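Local coordinates for initiator protein NS1 (PDB 4R94) that nicks the viral replication origin with its N-terminal, metal-dependent endonuclease domain and, as a helicase, drives replication of parvoviral DNA, at residues E24-V29 / T198-F203. Residues are numbered along the deposited sequence; the frame is centred on the assembly and turned at random.
Sequences EVFSFV and TKCVLF
V25 and V201 form an antiparallel hydrogen-bonded pair: V25 N donates to V201 O and V201 N to V25 O, both at 2.9 Å, the second being the straighter with 162° at the hydrogen. Their side chains fall on one face of the sheet, where beta-branched valine suits a strand. From CB of V25 the side chain forks. CG1, anti to the carbonyl carbon (chi1 -65°), lies 3.8 Å from CD1 of F203 and almost as near to CB of F203, so the first residue of helix 203-211 packs on strand 24-31. CG2 instead rests against V201 O at 3.5 Å and CG2 of V201 at 3.6 Å. This short bridge sets 201-202 against strand 24-31 in the antiparallel sheet of the HUH-type nuclease domain; helix 203-211, which follows, carries the catalytic Y210, while S27 sits near the metal ligand H129. On the other face E24 pairs with L202, its aliphatic CG 4.1 Å from CD2 of L202, while OE2 of the exposed carboxylate lies near CB of C200. Direct pairing gives way beyond V201: a water accepts from S27 N and donates to K199 O, bridging backbones that no longer bond directly. The buried F26 ring takes an oblique sulfur-aromatic contact from small, polarisable C200, SG lying 5.0 Å from its centroid, and the apolar methyl CG2 of T198 comes within 3.9 Å of CD1 of F26. The ring of W145 also meets that of F26, their planes at about 50°.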
ATOM      1  N   GLU A  24       4.746   1.196 -17.850  1.00 28.69           N
ATOM      2  CA  GLU A  24       3.878   0.079 -17.482  1.00 26.94           C
ATOM      3  C   GLU A  24       4.303  -0.464 -16.125  1.00 19.46           C
ATOM      4  O   GLU A  24       5.497  -0.627 -15.863  1.00 26.11           O
ATOM      5  CB  GLU A  24       3.910  -1.034 -18.539  1.00 31.47           C
ATOM      6  CG  GLU A  24       3.037  -0.744 -19.759  1.00 34.51           C
ATOM      7  CD  GLU A  24       2.933  -1.930 -20.718  1.00 38.74           C
ATOM      8  OE1 GLU A  24       3.898  -2.175 -21.467  1.00 42.90           O
ATOM      9  OE2 GLU A  24       1.888  -2.614 -20.722  1.00 39.93           O
ATOM     10  N   VAL A  25       3.320  -0.689 -15.254  1.00 20.69           N
ATOM     11  CA  VAL A  25       3.581  -1.203 -13.902  1.00 20.62           C
ATOM     12  C   VAL A  25       2.469  -2.164 -13.492  1.00 20.06           C
ATOM     13  O   VAL A  25       1.354  -2.079 -13.993  1.00 20.48           O
ATOM     14  CB  VAL A  25       3.681  -0.073 -12.834  1.00 19.47           C
ATOM     15  CG1 VAL A  25       4.882   0.846 -13.087  1.00 22.96           C
ATOM     16  CG2 VAL A  25       2.402   0.731 -12.766  1.00 20.03           C
ATOM     17  N   PHE A  26       2.769  -3.068 -12.565  1.00 17.48           N
ATOM     18  CA  PHE A  26       1.733  -3.888 -11.956  1.00 17.72           C
ATOM     19  C   PHE A  26       0.895  -3.060 -10.987  1.00 18.58           C
ATOM     20  O   PHE A  26       1.370  -2.081 -10.409  1.00 16.54           O
ATOM     21  CB  PHE A  26       2.321  -5.057 -11.163  1.00 16.30           C
ATOM     22  CG  PHE A  26       3.122  -6.043 -11.976  1.00 20.00           C
ATOM     23  CD1 PHE A  26       2.657  -6.529 -13.186  1.00 23.32           C
ATOM     24  CD2 PHE A  26       4.326  -6.518 -11.484  1.00 23.10           C
ATOM     25  CE1 PHE A  26       3.409  -7.463 -13.907  1.00 22.54           C
ATOM     26  CE2 PHE A  26       5.076  -7.439 -12.199  1.00 25.27           C
ATOM     27  CZ  PHE A  26       4.614  -7.905 -13.418  1.00 22.61           C
ATOM     28  N   SER A  27      -0.339  -3.494 -10.774  1.00 16.91           N
ATOM     29  CA  SER A  27      -1.201  -2.910  -9.764  1.00 17.59           C
ATOM     30  C   SER A  27      -1.594  -3.989  -8.774  1.00 17.43           C
ATOM     31  O   SER A  27      -2.188  -5.005  -9.153  1.00 16.42           O
ATOM     32  CB  SER A  27      -2.444  -2.291 -10.416  1.00 17.17           C
ATOM     33  OG  SER A  27      -3.425  -1.960  -9.436  1.00 19.53           O
ATOM     34  N   PHE A  28      -1.202  -3.802  -7.514  1.00 14.81           N
ATOM     35  CA  PHE A  28      -1.567  -4.718  -6.431  1.00 15.22           C
ATOM     36  C   PHE A  28      -2.414  -4.025  -5.370  1.00 14.74           C
ATOM     37  O   PHE A  28      -2.345  -2.809  -5.201  1.00 15.32           O
ATOM     38  CB  PHE A  28      -0.322  -5.277  -5.717  1.00 16.18           C
ATOM     39  CG  PHE A  28       0.605  -6.053  -6.600  1.00 16.05           C
ATOM     40  CD1 PHE A  28       0.327  -7.369  -6.935  1.00 15.99           C
ATOM     41  CD2 PHE A  28       1.777  -5.473  -7.071  1.00 17.81           C
ATOM     42  CE1 PHE A  28       1.185  -8.092  -7.723  1.00 16.74           C
ATOM     43  CE2 PHE A  28       2.652  -6.200  -7.875  1.00 17.56           C
ATOM     44  CZ  PHE A  28       2.335  -7.504  -8.217  1.00 17.61           C
ATOM     45  N   VAL A  29      -3.206  -4.800  -4.642  1.00 14.60           N
ATOM     46  CA  VAL A  29      -3.811  -4.315  -3.409  1.00 15.62           C
ATOM     47  C   VAL A  29      -3.450  -5.266  -2.276  1.00 16.33           C
ATOM     48  O   VAL A  29      -3.607  -6.488  -2.391  1.00 17.74           O
ATOM     49  CB  VAL A  29      -5.345  -4.183  -3.517  1.00 15.71           C
ATOM     50  CG1 VAL A  29      -5.932  -3.755  -2.197  1.00 17.76           C
ATOM     51  CG2 VAL A  29      -5.699  -3.162  -4.587  1.00 17.32           C
ATOM     52  N   THR A 198      -2.829 -10.595 -16.639  1.00 20.96           N
ATOM     53  CA  THR A 198      -2.354  -9.458 -15.862  1.00 20.72           C
ATOM     54  C   THR A 198      -2.595  -8.160 -16.615  1.00 22.17           C
ATOM     55  O   THR A 198      -2.292  -8.081 -17.813  1.00 23.28           O
ATOM     56  CB  THR A 198      -0.874  -9.608 -15.556  1.00 25.71           C
ATOM     57  OG1 THR A 198      -0.699 -10.787 -14.761  1.00 23.82           O
ATOM     58  CG2 THR A 198      -0.338  -8.377 -14.811  1.00 21.73           C
ATOM     59  N   LYS A 199      -3.151  -7.161 -15.925  1.00 19.42           N
ATOM     60  CA  LYS A 199      -3.412  -5.852 -16.541  1.00 18.94           C
ATOM     61  C   LYS A 199      -2.459  -4.804 -15.972  1.00 22.81           C
ATOM     62  O   LYS A 199      -2.671  -4.295 -14.869  1.00 21.49           O
ATOM     63  CB  LYS A 199      -4.866  -5.422 -16.307  1.00 19.77           C
ATOM     64  CG  LYS A 199      -5.255  -4.075 -16.959  1.00 21.64           C
ATOM     65  CD  LYS A 199      -6.742  -3.822 -16.820  1.00 24.59           C
ATOM     66  CE  LYS A 199      -7.111  -2.443 -17.359  1.00 29.39           C
ATOM     67  NZ  LYS A 199      -8.497  -2.088 -16.973  1.00 33.42           N
ATOM     68  N   CYS A 200      -1.414  -4.479 -16.718  1.00 21.06           N
ATOM     69  CA  CYS A 200      -0.514  -3.429 -16.288  1.00 20.88           C
ATOM     70  C   CYS A 200      -1.215  -2.086 -16.435  1.00 26.14           C
ATOM     71  O   CYS A 200      -2.128  -1.921 -17.265  1.00 25.22           O
ATOM     72  CB  CYS A 200       0.787  -3.474 -17.080  1.00 22.03           C
ATOM     73  SG  CYS A 200       1.731  -4.993 -16.773  1.00 31.46           S
ATOM     74  N   VAL A 201      -0.825  -1.135 -15.600  1.00 21.28           N
ATOM     75  CA  VAL A 201      -1.378   0.201 -15.699  1.00 22.40           C
ATOM     76  C   VAL A 201      -0.259   1.176 -15.986  1.00 21.25           C
ATOM     77  O   VAL A 201       0.921   0.817 -15.909  1.00 21.01           O
ATOM     78  CB  VAL A 201      -2.134   0.611 -14.424  1.00 24.07           C
ATOM     79  CG1 VAL A 201      -3.264  -0.370 -14.141  1.00 27.36           C
ATOM     80  CG2 VAL A 201      -1.189   0.682 -13.234  1.00 21.44           C
ATOM     81  N   LEU A 202      -0.628   2.402 -16.343  1.00 21.19           N
ATOM     82  CA  LEU A 202       0.355   3.436 -16.627  1.00 21.38           C
ATOM     83  C   LEU A 202       0.614   4.260 -15.364  1.00 21.08           C
ATOM     84  O   LEU A 202      -0.294   4.935 -14.846  1.00 21.62           O
ATOM     85  CB  LEU A 202      -0.121   4.333 -17.787  1.00 22.74           C
ATOM     86  CG  LEU A 202      -0.226   3.653 -19.157  1.00 29.01           C
ATOM     87  CD1 LEU A 202      -0.429   4.710 -20.241  1.00 29.77           C
ATOM     88  CD2 LEU A 202       0.973   2.794 -19.481  1.00 25.93           C
ATOM     89  N   PHE A 203       1.861   4.200 -14.893  1.00 21.52           N
ATOM     90  CA  PHE A 203       2.273   4.718 -13.593  1.00 21.52           C
ATOM     91  C   PHE A 203       1.888   6.180 -13.341  1.00 20.77           C
ATOM     92  O   PHE A 203       1.066   6.470 -12.477  1.00 19.11           O
ATOM     93  CB  PHE A 203       3.783   4.536 -13.454  1.00 20.40           C
ATOM     94  CG  PHE A 203       4.328   4.846 -12.089  1.00 19.83           C
ATOM     95  CD1 PHE A 203       4.197   3.938 -11.043  1.00 20.41           C
ATOM     96  CD2 PHE A 203       5.047   6.014 -11.873  1.00 20.11           C
ATOM     97  CE1 PHE A 203       4.741   4.212  -9.784  1.00 19.29           C
ATOM     98  CE2 PHE A 203       5.599   6.293 -10.622  1.00 19.48           C
ATOM     99  CZ  PHE A 203       5.439   5.393  -9.574  1.00 18.87           C
TER
HETATM  100  O   HOH W   1      -1.464  -5.479 -12.602  1.00 20.28           O